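Local coordinates for uncharacterized protein Atu2773 (PDB 2QV5), which is of unknown function but belongs to a divergent branch of the polysaccharide deacetylases, so that an action on carbohydrate is possible though unproven, at residues A[110-113]-A[114-117]; A[148-151]-A[152-156]; A[190-193]-A[194-197]; A[202-205]-A[206-210]; A[222-225]-A[226-230]. All coordinates share one frame; numbering follows the deposited sequence. Where two conformers were deposited one is given.

All five interactions are local, made within or at the ends of helices that wrap a barrel-like parallel sheet, and they follow one another along the chain. Interactions 1 and 2, on helices 109-120 and 141-153, have centres 13 Å apart and touch through side chains, tying successive helices together. Interactions 3 and 4 both use helix 193-210, one at its start and the other at its end, with centres 18 Å apart. Interaction 5, on helix 221-233, touches both. The centres of interactions 1 and 5 lie 35 Å apart, on opposite sides of the chain's centre, so the five sample two well-separated arcs of the helical layer.

Interaction 1 (A[110-113]-A[114-117]); sequences KVNI and DRLH
Arg115 NH2 is held from two sources: it donates to Asn112 OD1 at 3.1 Å and forms a salt bridge with Asp107, just before the helix. The bond to Asn112 is bent, with 139° at the hydrogen, yet the oxygen lies at the guanidinium edge, near its plane, while the amide and guanidinium planes are turned 45° apart. Because the arginine chain runs extended from CG to NE, it travels beside Val111, whose CG1 sits over the centre of one guanidinium face, 3.7 Å from Arg115 CZ. The other end of the Asn112 amide, ND2, reaches the carbonyl of Leu104, so this buried side chain ties the helix to the preceding loop. On the next residue round the helix, Ile113 and His117 form the second pair, one turn apart. Ile113 CG2 makes a CH-pi contact over the face of the imidazole, 3.8 Å from the ring centroid of His117, and Ile113 O, which accepts the backbone bond from His117 N at 2.9 Å, also lies over a face, toward the rim. Helix 109-120 links parallel strands 82-88 and 128-131 in a beta-alpha-beta crossover, and His117 NE2 bonds to Asp150 OD1 on the neighbouring helix 141-153, against which Ile113 and Leu116 also pack.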
loop_
_atom_site.group_PDB
_atom_site.type_symbol
_atom_site.label_atom_id
_atom_site.label_comp_id
_atom_site.label_asym_id
_atom_site.label_seq_id
_atom_site.Cartn_x
_atom_site.Cartn_y
_atom_site.Cartn_z
ATOM N N LYS A 110 8.098 -20.794 -8.130
ATOM C CA LYS A 110 6.958 -20.918 -9.050
ATOM C C LYS A 110 5.580 -21.029 -8.368
ATOM O O LYS A 110 4.582 -20.573 -8.922
ATOM C CB LYS A 110 7.181 -22.060 -10.062
ATOM C CG LYS A 110 6.389 -23.345 -9.798
ATOM C CD LYS A 110 6.268 -24.208 -11.053
ATOM C CE LYS A 110 4.828 -24.674 -11.281
ATOM N NZ LYS A 110 4.223 -25.379 -10.107
ATOM N N VAL A 111 5.533 -21.613 -7.169
ATOM C CA VAL A 111 4.282 -21.759 -6.425
ATOM C C VAL A 111 3.838 -20.408 -5.833
ATOM O O VAL A 111 2.647 -20.068 -5.853
ATOM C CB VAL A 111 4.395 -22.883 -5.337
ATOM C CG1 VAL A 111 3.202 -22.879 -4.385
ATOM C CG2 VAL A 111 4.526 -24.260 -6.002
ATOM N N ASN A 112 4.802 -19.646 -5.322
ATOM C CA ASN A 112 4.536 -18.306 -4.801
ATOM C C ASN A 112 4.199 -17.303 -5.908
ATOM O O ASN A 112 3.353 -16.431 -5.707
ATOM C CB ASN A 112 5.719 -17.789 -3.974
ATOM C CG ASN A 112 5.752 -18.360 -2.556
ATOM O OD1 ASN A 112 4.733 -18.755 -1.999
ATOM N ND2 ASN A 112 6.938 -18.379 -1.964
ATOM N N ILE A 113 4.851 -17.428 -7.066
ATOM C CA ILE A 113 4.580 -16.537 -8.215
ATOM C C ILE A 113 3.160 -16.754 -8.761
ATOM O O ILE A 113 2.482 -15.799 -9.137
ATOM C CB ILE A 113 5.668 -16.641 -9.338
ATOM C CG1 ILE A 113 7.056 -16.200 -8.840
ATOM C CG2 ILE A 113 5.300 -15.802 -10.573
ATOM C CD1 ILE A 113 7.210 -14.718 -8.519
ATOM N N ASP A 114 2.707 -18.007 -8.764
ATOM C CA ASP A 114 1.332 -18.339 -9.135
ATOM C C ASP A 114 0.302 -17.747 -8.171
ATOM O O ASP A 114 -0.746 -17.269 -8.600
ATOM C CB ASP A 114 1.152 -19.860 -9.235
ATOM C CG ASP A 114 1.743 -20.437 -10.522
ATOM O OD1 ASP A 114 1.709 -19.737 -11.565
ATOM O OD2 ASP A 114 2.238 -21.591 -10.496
ATOM N N ARG A 115 0.612 -17.782 -6.877
ATOM C CA ARG A 115 -0.248 -17.208 -5.845
ATOM C C ARG A 115 -0.357 -15.702 -6.006
ATOM O O ARG A 115 -1.443 -15.147 -5.878
ATOM C CB ARG A 115 0.321 -17.507 -4.460
ATOM C CG ARG A 115 -0.029 -18.883 -3.944
ATOM C CD ARG A 115 0.811 -19.225 -2.744
ATOM N NE ARG A 115 0.526 -20.578 -2.277
ATOM C CZ ARG A 115 1.392 -21.329 -1.611
ATOM N NH1 ARG A 115 1.051 -22.552 -1.230
ATOM N NH2 ARG A 115 2.605 -20.865 -1.339
ATOM N N LEU A 116 0.794 -15.070 -6.244
ATOM C CA LEU A 116 0.910 -13.638 -6.514
ATOM C C LEU A 116 0.064 -13.222 -7.707
ATOM O O LEU A 116 -0.696 -12.259 -7.634
ATOM C CB LEU A 116 2.374 -13.294 -6.796
ATOM C CG LEU A 116 2.709 -11.856 -7.190
ATOM C CD1 LEU A 116 2.325 -10.919 -6.040
ATOM C CD2 LEU A 116 4.180 -11.679 -7.546
ATOM N N HIS A 117 0.199 -13.966 -8.801
ATOM C CA HIS A 117 -0.540 -13.705 -10.038
ATOM C C HIS A 117 -2.046 -13.825 -9.871
ATOM O O HIS A 117 -2.802 -13.080 -10.496
ATOM C CB HIS A 117 -0.051 -14.640 -11.143
ATOM C CG HIS A 117 1.297 -14.287 -11.685
ATOM N ND1 HIS A 117 1.882 -14.977 -12.724
ATOM C CD2 HIS A 117 2.171 -13.306 -11.345
ATOM C CE1 HIS A 117 3.062 -14.446 -12.995
ATOM N NE2 HIS A 117 3.262 -13.434 -12.169
#

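Interaction 2 (A[148-151]-A[152-156])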
loop_
_atom_site.group_PDB
_atom_site.type_symbol
_atom_site.label_atom_id
_atom_site.label_comp_id
_atom_site.label_asym_id
_atom_site.label_seq_id
_atom_site.Cartn_x
_atom_site.Cartn_y
_atom_site.Cartn_z
ATOM N N MET A 148 9.809 -9.956 -5.609
ATOM C CA MET A 148 10.167 -8.568 -5.889
ATOM C C MET A 148 10.671 -8.362 -7.316
ATOM O O MET A 148 10.475 -7.291 -7.896
ATOM C CB MET A 148 11.164 -8.047 -4.854
ATOM C CG MET A 148 10.503 -7.801 -3.475
ATOM S SD MET A 148 11.534 -6.835 -2.380
ATOM C CE MET A 148 11.401 -5.236 -3.170
ATOM N N ARG A 149 11.303 -9.388 -7.881
ATOM C CA ARG A 149 11.696 -9.351 -9.293
ATOM C C ARG A 149 10.480 -9.358 -10.229
ATOM O O ARG A 149 10.441 -8.584 -11.188
ATOM C CB ARG A 149 12.631 -10.501 -9.634
ATOM C CG ARG A 149 14.039 -10.342 -9.075
ATOM C CD ARG A 149 14.970 -11.392 -9.657
ATOM N NE ARG A 149 16.308 -11.317 -9.073
ATOM C CZ ARG A 149 17.286 -10.528 -9.520
ATOM N NH1 ARG A 149 17.094 -9.733 -10.566
ATOM N NH2 ARG A 149 18.463 -10.530 -8.914
ATOM N N ASP A 150 9.492 -10.210 -9.946
ATOM C CA ASP A 150 8.247 -10.221 -10.728
ATOM C C ASP A 150 7.514 -8.871 -10.666
ATOM O O ASP A 150 7.150 -8.311 -11.704
ATOM C CB ASP A 150 7.308 -11.351 -10.294
ATOM C CG ASP A 150 6.053 -11.423 -11.150
ATOM O OD1 ASP A 150 6.090 -12.053 -12.224
ATOM O OD2 ASP A 150 5.021 -10.837 -10.757
ATOM N N ILE A 151 7.325 -8.353 -9.452
ATOM C CA ILE A 151 6.674 -7.053 -9.238
ATOM C C ILE A 151 7.454 -5.933 -9.939
ATOM O O ILE A 151 6.857 -5.101 -10.629
ATOM C CB ILE A 151 6.487 -6.748 -7.718
ATOM C CG1 ILE A 151 5.518 -7.752 -7.090
ATOM C CG2 ILE A 151 5.968 -5.310 -7.487
ATOM C CD1 ILE A 151 5.708 -7.948 -5.610
ATOM N N GLY A 152 8.784 -5.953 -9.778
ATOM C CA GLY A 152 9.664 -4.943 -10.348
ATOM C C GLY A 152 9.592 -4.866 -11.864
ATOM O O GLY A 152 9.520 -3.771 -12.427
ATOM N N LYS A 153 9.549 -6.028 -12.519
ATOM C CA LYS A 153 9.560 -6.099 -13.984
ATOM C C LYS A 153 8.248 -5.645 -14.635
ATOM O O LYS A 153 8.232 -5.300 -15.814
ATOM C CB LYS A 153 9.939 -7.509 -14.459
ATOM C CG LYS A 153 8.753 -8.444 -14.659
ATOM C CD LYS A 153 9.177 -9.870 -14.955
ATOM C CE LYS A 153 7.968 -10.786 -14.968
ATOM N NZ LYS A 153 8.367 -12.178 -14.608
ATOM N N ARG A 154 7.165 -5.642 -13.853
ATOM C CA ARG A 154 5.838 -5.247 -14.331
ATOM C C ARG A 154 5.568 -3.772 -14.136
ATOM O O ARG A 154 4.449 -3.313 -14.361
ATOM C CB ARG A 154 4.758 -6.033 -13.603
ATOM C CG ARG A 154 4.861 -7.490 -13.898
ATOM C CD ARG A 154 3.838 -8.295 -13.130
ATOM N NE ARG A 154 4.082 -9.694 -13.424
ATOM C CZ ARG A 154 3.674 -10.318 -14.522
ATOM N NH1 ARG A 154 2.959 -9.689 -15.456
ATOM N NH2 ARG A 154 3.981 -11.589 -14.683
ATOM N N GLY A 155 6.586 -3.034 -13.712
ATOM C CA GLY A 155 6.467 -1.589 -13.596
ATOM C C GLY A 155 5.664 -1.140 -12.389
ATOM O O GLY A 155 5.091 -0.048 -12.392
ATOM N N LEU A 156 5.624 -1.979 -11.360
ATOM C CA LEU A 156 4.905 -1.682 -10.133
ATOM C C LEU A 156 5.885 -1.306 -9.023
ATOM O O LEU A 156 7.028 -1.791 -8.993
ATOM C CB LEU A 156 4.097 -2.909 -9.673
ATOM C CG LEU A 156 3.000 -3.472 -10.579
ATOM C CD1 LEU A 156 2.705 -4.939 -10.238
ATOM C CD2 LEU A 156 1.743 -2.622 -10.453
HETATM O O HOH W 1 5.758 -13.837 -14.692
#
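Met148 O opens the last turns of helix 141-153 by accepting from Gly152 N at 2.9 Å; this helix lies between parallel strands 128-131 and 157-160 and finishes in a Schellman motif with a salt-bridge network on its flank. The Met148 side chain turns from this turn toward helix 169-176. Arg149 contributes its carbonyl to Lys153 N, while its guanidinium pairs with Glu145 one turn earlier. Asp150 is the hub. With CG anti to the backbone N (chi1 -177°), the carboxylate stands out to the side of the helix, and the extended chain of Arg154 runs back one turn to grip it side-on with two nitrogens. Arg154 NE gives the shorter bond, 3.0 Å to Asp150 OD2, arriving from above the carboxylate plane, and Arg154 NH2 meets Asp150 OD1 on its syn side at 3.3 Å. The two flat groups are inclined by 47°. Lys153 NZ adds a weak bond to the same OD1, which, besides its bond from helix 109-120, also accepts from a water. So many donors on one buried carboxylate would be expected to favour its charged form. Ile151 then closes the helix: Ile151 O takes Arg154 N and, in the six-to-one bond of the motif, weakly Leu156 N at 3.4 Å. Gly155, with its positive phi, also bonds from N to Gly152 O. Beyond the turn the chain folds back, and Ile151 CG2 rests against Leu156 CB at 3.7 Å, the two side chains crossing at about a right angle.

Interaction 3 (A[190-193]-A[194-197])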
loop_
_atom_site.group_PDB
_atom_site.type_symbol
_atom_site.label_atom_id
_atom_site.label_comp_id
_atom_site.label_asym_id
_atom_site.label_seq_id
_atom_site.Cartn_x
_atom_site.Cartn_y
_atom_site.Cartn_z
ATOM N N GLU A 190 -2.626 1.576 17.803
ATOM C CA GLU A 190 -3.710 1.669 18.772
ATOM C C GLU A 190 -4.873 2.425 18.133
ATOM O O GLU A 190 -4.720 3.572 17.702
ATOM C CB GLU A 190 -3.251 2.342 20.065
ATOM C CG GLU A 190 -4.374 2.509 21.088
ATOM C CD GLU A 190 -3.868 2.828 22.479
ATOM O OE1 GLU A 190 -2.951 3.667 22.611
ATOM O OE2 GLU A 190 -4.399 2.238 23.445
ATOM N N VAL A 191 -6.031 1.772 18.076
ATOM C CA VAL A 191 -7.201 2.315 17.390
ATOM C C VAL A 191 -8.052 3.192 18.320
ATOM O O VAL A 191 -9.169 2.824 18.705
ATOM C CB VAL A 191 -8.053 1.189 16.727
ATOM C CG1 VAL A 191 -8.967 1.761 15.636
ATOM C CG2 VAL A 191 -7.150 0.114 16.129
ATOM N N THR A 192 -7.506 4.351 18.680
ATOM C CA THR A 192 -8.246 5.391 19.396
ATOM C C THR A 192 -7.955 6.755 18.768
ATOM O O THR A 192 -6.875 6.969 18.214
ATOM C CB THR A 192 -7.897 5.447 20.913
ATOM O OG1 THR A 192 -6.491 5.653 21.087
ATOM C CG2 THR A 192 -8.324 4.172 21.646
ATOM N N GLU A 193 -8.916 7.672 18.864
ATOM C CA GLU A 193 -8.771 9.031 18.326
ATOM C C GLU A 193 -7.486 9.730 18.794
ATOM O O GLU A 193 -6.741 10.263 17.970
ATOM C CB GLU A 193 -10.000 9.883 18.666
ATOM C CG GLU A 193 -10.011 11.265 18.008
ATOM C CD GLU A 193 -10.841 12.292 18.776
ATOM O OE1 GLU A 193 -11.027 12.125 20.004
ATOM O OE2 GLU A 193 -11.300 13.275 18.151
ATOM N N ALA A 194 -7.215 9.687 20.102
ATOM C CA ALA A 194 -6.037 10.353 20.688
ATOM C C ALA A 194 -4.704 9.824 20.144
ATOM O O ALA A 194 -3.819 10.607 19.803
ATOM C CB ALA A 194 -6.068 10.273 22.220
ATOM N N SER A 195 -4.583 8.502 20.053
ATOM C CA SER A 195 -3.385 7.859 19.514
ATOM C C SER A 195 -3.156 8.177 18.035
ATOM O O SER A 195 -2.030 8.474 17.639
ATOM C CB SER A 195 -3.440 6.351 19.721
ATOM O OG SER A 195 -3.317 6.033 21.096
ATOM N N ILE A 196 -4.222 8.128 17.233
ATOM C CA ILE A 196 -4.100 8.362 15.789
ATOM C C ILE A 196 -3.645 9.792 15.545
ATOM O O ILE A 196 -2.722 10.008 14.769
ATOM C CB ILE A 196 -5.383 7.985 14.993
ATOM C CG1 ILE A 196 -5.764 6.531 15.267
ATOM C CG2 ILE A 196 -5.161 8.117 13.476
ATOM C CD1 ILE A 196 -7.171 6.168 14.851
ATOM N N LEU A 197 -4.231 10.754 16.265
ATOM C CA LEU A 197 -3.774 12.162 16.210
ATOM C C LEU A 197 -2.298 12.374 16.565
ATOM O O LEU A 197 -1.616 13.182 15.928
ATOM C CB LEU A 197 -4.645 13.069 17.089
ATOM C CG LEU A 197 -6.113 13.210 16.686
ATOM C CD1 LEU A 197 -6.874 14.181 17.602
ATOM C CD2 LEU A 197 -6.208 13.625 15.239
#
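Ser195 turns toward Glu190, whose extended side chain passes beside it, the glutamate standing across the start of helix 193-210, beside its first turn. Glu190 places CG opposite its own N (chi1 178°) and runs on extended, bringing the carboxylate to the serine. Ser195 OG donates to Glu190 OE1 at 2.8 Å, approaching from above the carboxylate plane, 41° out of it. Thr192, the N-cap residue, turns its hydroxyl toward the same serine: OG1 stands between its backbone N and carbonyl carbon and lies 3.2 Å from Ser195 OG. Behind these side chains the backbone makes an inverse gamma turn centred on Val191, with a weak bond from Thr192 N to Glu190 O, so that Glu190 precedes a tight bend into the helix. The helix proper begins with Ile196 N bonding to Thr192 O at 3.1 Å, in line with the carbonyl. Ile196 CG1 lies against that same oxygen, 3.2 Å from Thr192 O, and Leu197 CG takes the equivalent place over Glu193 O. Most of this turn is exposed after strand 180-186, but Ile196 is buried, packing on Glu222, Ser223 and Ala226 of helix 221-233, while Glu193 touches Glu222 there.

Interaction 4 (A[202-205]-A[206-210])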
loop_
_atom_site.group_PDB
_atom_site.type_symbol
_atom_site.label_atom_id
_atom_site.label_comp_id
_atom_site.label_asym_id
_atom_site.label_seq_id
_atom_site.Cartn_x
_atom_site.Cartn_y
_atom_site.Cartn_z
ATOM N N ASP A 202 3.425 12.733 14.467
ATOM C CA ASP A 202 4.711 12.080 14.157
ATOM C C ASP A 202 4.969 12.139 12.651
ATOM O O ASP A 202 6.043 12.545 12.211
ATOM C CB ASP A 202 4.737 10.624 14.652
ATOM C CG ASP A 202 4.918 10.512 16.161
ATOM O OD1 ASP A 202 5.183 11.542 16.820
ATOM O OD2 ASP A 202 4.809 9.385 16.695
ATOM N N LEU A 203 3.947 11.802 11.868
ATOM C CA LEU A 203 4.031 11.825 10.409
ATOM C C LEU A 203 4.394 13.204 9.869
ATOM O O LEU A 203 5.262 13.339 8.993
ATOM C CB LEU A 203 2.711 11.353 9.782
ATOM C CG LEU A 203 2.682 11.112 8.260
ATOM C CD1 LEU A 203 3.668 10.015 7.867
ATOM C CD2 LEU A 203 1.267 10.744 7.823
ATOM N N GLU A 204 3.738 14.222 10.409
ATOM C CA GLU A 204 3.990 15.584 9.983
ATOM C C GLU A 204 5.434 15.986 10.321
ATOM O O GLU A 204 6.132 16.529 9.476
ATOM C CB GLU A 204 2.981 16.540 10.618
ATOM C CG GLU A 204 3.323 17.992 10.368
ATOM C CD GLU A 204 2.263 18.953 10.853
ATOM O OE1 GLU A 204 1.158 18.512 11.242
ATOM O OE2 GLU A 204 2.544 20.166 10.833
ATOM N N ARG A 205 5.872 15.681 11.542
ATOM C CA ARG A 205 7.239 15.973 11.982
ATOM C C ARG A 205 8.306 15.340 11.076
ATOM O O ARG A 205 9.247 16.019 10.647
ATOM C CB ARG A 205 7.433 15.528 13.442
ATOM C CG ARG A 205 8.876 15.670 13.944
ATOM C CD ARG A 205 9.097 15.222 15.400
ATOM N NE ARG A 205 8.358 14.022 15.817
ATOM C CZ ARG A 205 8.710 12.762 15.559
ATOM N NH1 ARG A 205 9.794 12.474 14.848
ATOM N NH2 ARG A 205 7.954 11.775 16.010
ATOM N N ILE A 206 8.151 14.045 10.791
ATOM C CA ILE A 206 9.059 13.306 9.900
ATOM C C ILE A 206 9.021 13.849 8.459
ATOM O O ILE A 206 10.065 14.049 7.845
ATOM C CB ILE A 206 8.761 11.776 9.930
ATOM C CG1 ILE A 206 8.963 11.234 11.348
ATOM C CG2 ILE A 206 9.649 11.000 8.927
ATOM C CD1 ILE A 206 8.366 9.870 11.583
ATOM N N ALA A 207 7.817 14.091 7.941
ATOM C CA ALA A 207 7.637 14.722 6.633
ATOM C C ALA A 207 8.312 16.084 6.537
ATOM O O ALA A 207 8.965 16.360 5.549
ATOM C CB ALA A 207 6.163 14.861 6.307
ATOM N N ARG A 208 8.152 16.934 7.554
ATOM C CA ARG A 208 8.728 18.277 7.491
ATOM C C ARG A 208 10.256 18.216 7.455
ATOM O O ARG A 208 10.884 18.917 6.657
ATOM C CB ARG A 208 8.230 19.174 8.632
ATOM C CG ARG A 208 8.586 20.640 8.430
ATOM C CD ARG A 208 7.822 21.573 9.355
ATOM N NE ARG A 208 6.437 21.739 8.925
ATOM C CZ ARG A 208 5.378 21.323 9.611
ATOM N NH1 ARG A 208 5.534 20.729 10.786
ATOM N NH2 ARG A 208 4.158 21.528 9.130
ATOM N N ARG A 209 10.838 17.353 8.283
ATOM C CA ARG A 209 12.292 17.187 8.356
ATOM C C ARG A 209 12.885 16.510 7.113
ATOM O O ARG A 209 13.894 16.965 6.577
ATOM C CB ARG A 209 12.662 16.423 9.633
ATOM C CG ARG A 209 14.162 16.113 9.767
ATOM C CD ARG A 209 14.516 15.533 11.115
ATOM N NE ARG A 209 14.365 16.512 12.184
ATOM C CZ ARG A 209 15.322 17.340 12.606
ATOM N NH1 ARG A 209 16.532 17.327 12.065
ATOM N NH2 ARG A 209 15.064 18.184 13.594
ATOM N N ASN A 210 12.251 15.432 6.648
ATOM C CA ASN A 210 12.769 14.677 5.507
ATOM C C ASN A 210 12.348 15.233 4.138
ATOM O O ASN A 210 12.943 14.892 3.111
ATOM C CB ASN A 210 12.395 13.184 5.629
ATOM C CG ASN A 210 13.103 12.487 6.793
ATOM O OD1 ASN A 210 13.955 13.066 7.460
ATOM N ND2 ASN A 210 12.751 11.229 7.030
#
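Glu204 OE2 takes both terminal nitrogens of Arg208, NH2 at 2.7 Å and, weakly, NH1 at 3.0 Å, so a single carboxylate oxygen holds the end of the guanidinium. The oxygen sits at the guanidinium edge, near its plane, and NH2 comes to it on the anti side; the carboxylate and guanidinium planes stand 69° apart. The two side chains lie alongside each other, pointing the same way: Glu204 is extended, whereas Arg208 bends at chi3 (-75°) to bring the edge of its guanidinium to OE2. Arg208 was modelled in two conformers, so the bridge holds for one of them and is doubtful for the other. The other glutamate oxygen, OE1, makes a salt bridge with Arg237, whose carbonyl also receives a weak bond from Arg208 NH2. Within 202-205 a second salt bridge, its hydrogen bond weak, runs from Arg205 NH2 back to Asp202 OD1 at 2.9 Å.

Helix 193-210 is the crossover of a beta-alpha-beta unit, joining parallel strands 180-186 and 212-218, and the backbone bonds are regular, among them Arg208 N to Glu204 O at 2.8 Å and Ala207 N to Leu203 O at 2.9 Å. Arg205 and Arg209 are exposed, Glu204 and Arg208 lie beside Ile239 of strand 239-241, and the apolar side chains meet the sheet. Leu203 lies on Val32, Ile34 and Val185, Ala207 on Thr30 and Ala213, and Ile206 on Asp184 and Ala213. Ile206 CG1 also stays close to the preceding turn, 3.3 Å from Asp202 O, and touches Arg205 NH1 at 3.8 Å.

Interaction 5 (A[222-225]-A[226-230])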
loop_
_atom_site.group_PDB
_atom_site.type_symbol
_atom_site.label_atom_id
_atom_site.label_comp_id
_atom_site.label_asym_id
_atom_site.label_seq_id
_atom_site.Cartn_x
_atom_site.Cartn_y
_atom_site.Cartn_z
ATOM N N GLU A 222 -12.416 4.663 13.351
ATOM C CA GLU A 222 -11.638 5.761 13.965
ATOM C C GLU A 222 -10.518 6.262 13.046
ATOM O O GLU A 222 -10.242 7.464 12.983
ATOM C CB GLU A 222 -11.061 5.353 15.325
ATOM C CG GLU A 222 -12.111 5.066 16.402
ATOM C CD GLU A 222 -12.639 6.320 17.090
ATOM O OE1 GLU A 222 -12.048 7.410 16.921
ATOM O OE2 GLU A 222 -13.654 6.210 17.812
ATOM N N SER A 223 -9.883 5.342 12.322
ATOM C CA SER A 223 -8.807 5.722 11.402
ATOM C C SER A 223 -9.343 6.598 10.279
ATOM O O SER A 223 -8.756 7.624 9.970
ATOM C CB SER A 223 -8.136 4.493 10.804
ATOM O OG SER A 223 -7.646 3.667 11.833
ATOM N N ILE A 224 -10.449 6.168 9.670
ATOM C CA ILE A 224 -11.080 6.896 8.573
ATOM C C ILE A 224 -11.432 8.323 9.000
ATOM O O ILE A 224 -11.056 9.287 8.321
ATOM C CB ILE A 224 -12.335 6.149 8.042
ATOM C CG1 ILE A 224 -11.931 4.852 7.337
ATOM C CG2 ILE A 224 -13.130 7.032 7.088
ATOM C CD1 ILE A 224 -13.066 3.860 7.197
ATOM N N ALA A 225 -12.107 8.454 10.140
ATOM C CA ALA A 225 -12.530 9.762 10.642
ATOM C C ALA A 225 -11.344 10.707 10.926
ATOM O O ALA A 225 -11.356 11.871 10.498
ATOM C CB ALA A 225 -13.452 9.604 11.884
ATOM N N ALA A 226 -10.311 10.197 11.594
ATOM C CA ALA A 226 -9.134 10.995 11.949
ATOM C C ALA A 226 -8.315 11.374 10.729
ATOM O O ALA A 226 -7.881 12.510 10.622
ATOM C CB ALA A 226 -8.247 10.255 12.954
ATOM N N ILE A 227 -8.112 10.418 9.822
ATOM C CA ILE A 227 -7.354 10.648 8.587
ATOM C C ILE A 227 -8.098 11.582 7.639
ATOM O O ILE A 227 -7.492 12.498 7.095
ATOM C CB ILE A 227 -6.941 9.310 7.911
ATOM C CG1 ILE A 227 -5.904 8.596 8.787
ATOM C CG2 ILE A 227 -6.386 9.504 6.478
ATOM C CD1 ILE A 227 -5.655 7.209 8.378
ATOM N N SER A 228 -9.408 11.396 7.481
ATOM C CA SER A 228 -10.197 12.321 6.653
ATOM C C SER A 228 -10.030 13.772 7.096
ATOM O O SER A 228 -9.728 14.639 6.277
ATOM C CB SER A 228 -11.684 11.963 6.665
ATOM O OG SER A 228 -11.894 10.676 6.117
ATOM N N LYS A 229 -10.218 14.015 8.388
ATOM C CA LYS A 229 -10.128 15.358 8.961
ATOM C C LYS A 229 -8.721 15.974 8.824
ATOM O O LYS A 229 -8.582 17.116 8.369
ATOM C CB LYS A 229 -10.554 15.305 10.425
ATOM C CG LYS A 229 -10.512 16.637 11.164
ATOM C CD LYS A 229 -10.757 16.417 12.652
ATOM C CE LYS A 229 -10.795 17.724 13.426
ATOM N NZ LYS A 229 -9.684 18.645 13.047
ATOM N N TRP A 230 -7.695 15.213 9.223
ATOM C CA TRP A 230 -6.302 15.665 9.153
ATOM C C TRP A 230 -5.844 15.989 7.711
ATOM O O TRP A 230 -5.229 17.040 7.481
ATOM C CB TRP A 230 -5.378 14.621 9.799
ATOM C CG TRP A 230 -3.957 15.095 10.003
ATOM C CD1 TRP A 230 -3.448 15.711 11.106
ATOM C CD2 TRP A 230 -2.877 14.991 9.065
ATOM N NE1 TRP A 230 -2.117 15.998 10.917
ATOM C CE2 TRP A 230 -1.743 15.568 9.670
ATOM C CE3 TRP A 230 -2.758 14.464 7.771
ATOM C CZ2 TRP A 230 -0.497 15.636 9.025
ATOM C CZ3 TRP A 230 -1.522 14.538 7.127
ATOM C CH2 TRP A 230 -0.408 15.118 7.760
#
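Helix 221-233, which follows strand 212-218 and precedes strand 239-241 in the chain, has a serine folded back onto its own backbone: Ser228 bonds twice to Ile224 O. The backbone Ser228 N donates at 2.8 Å and the hydroxyl Ser228 OG at 2.7 Å, and the two arrive on opposite faces of the carbonyl plane. The hydroxyl comes from well above it, 42° out of plane. Its torsion, with OG beside the backbone N (chi1 -62°), swings it back along the helix onto the carbonyl one turn earlier, a common means by which a buried helix serine satisfies its hydroxyl. Asp52 O, at the end of helix 43-52, lies at only weak hydrogen-bonding range of the same hydroxyl, which would have to share its proton, and Ile224 CG2 lies 4.0 Å from Ser228 OG.

The strands of this protein form a curled parallel sheet, consistent with the distorted beta/alpha barrel of polysaccharide deacetylases, and this helix belongs to its outer layer. Ile227 turns inward to Ile34 and Val36 of strand 30-39, its CG1 passing 3.2 Å from Ser223 O, the carbonyl that receives Ile227 N at 2.9 Å. Ser223 directs its hydroxyl to Asp188, and Ile224 packs against Ala49 of helix 43-52. On the exposed side Ala225 O accepts from Lys229 N at 3.2 Å, and the lysine amine goes on to a salt bridge with Glu233.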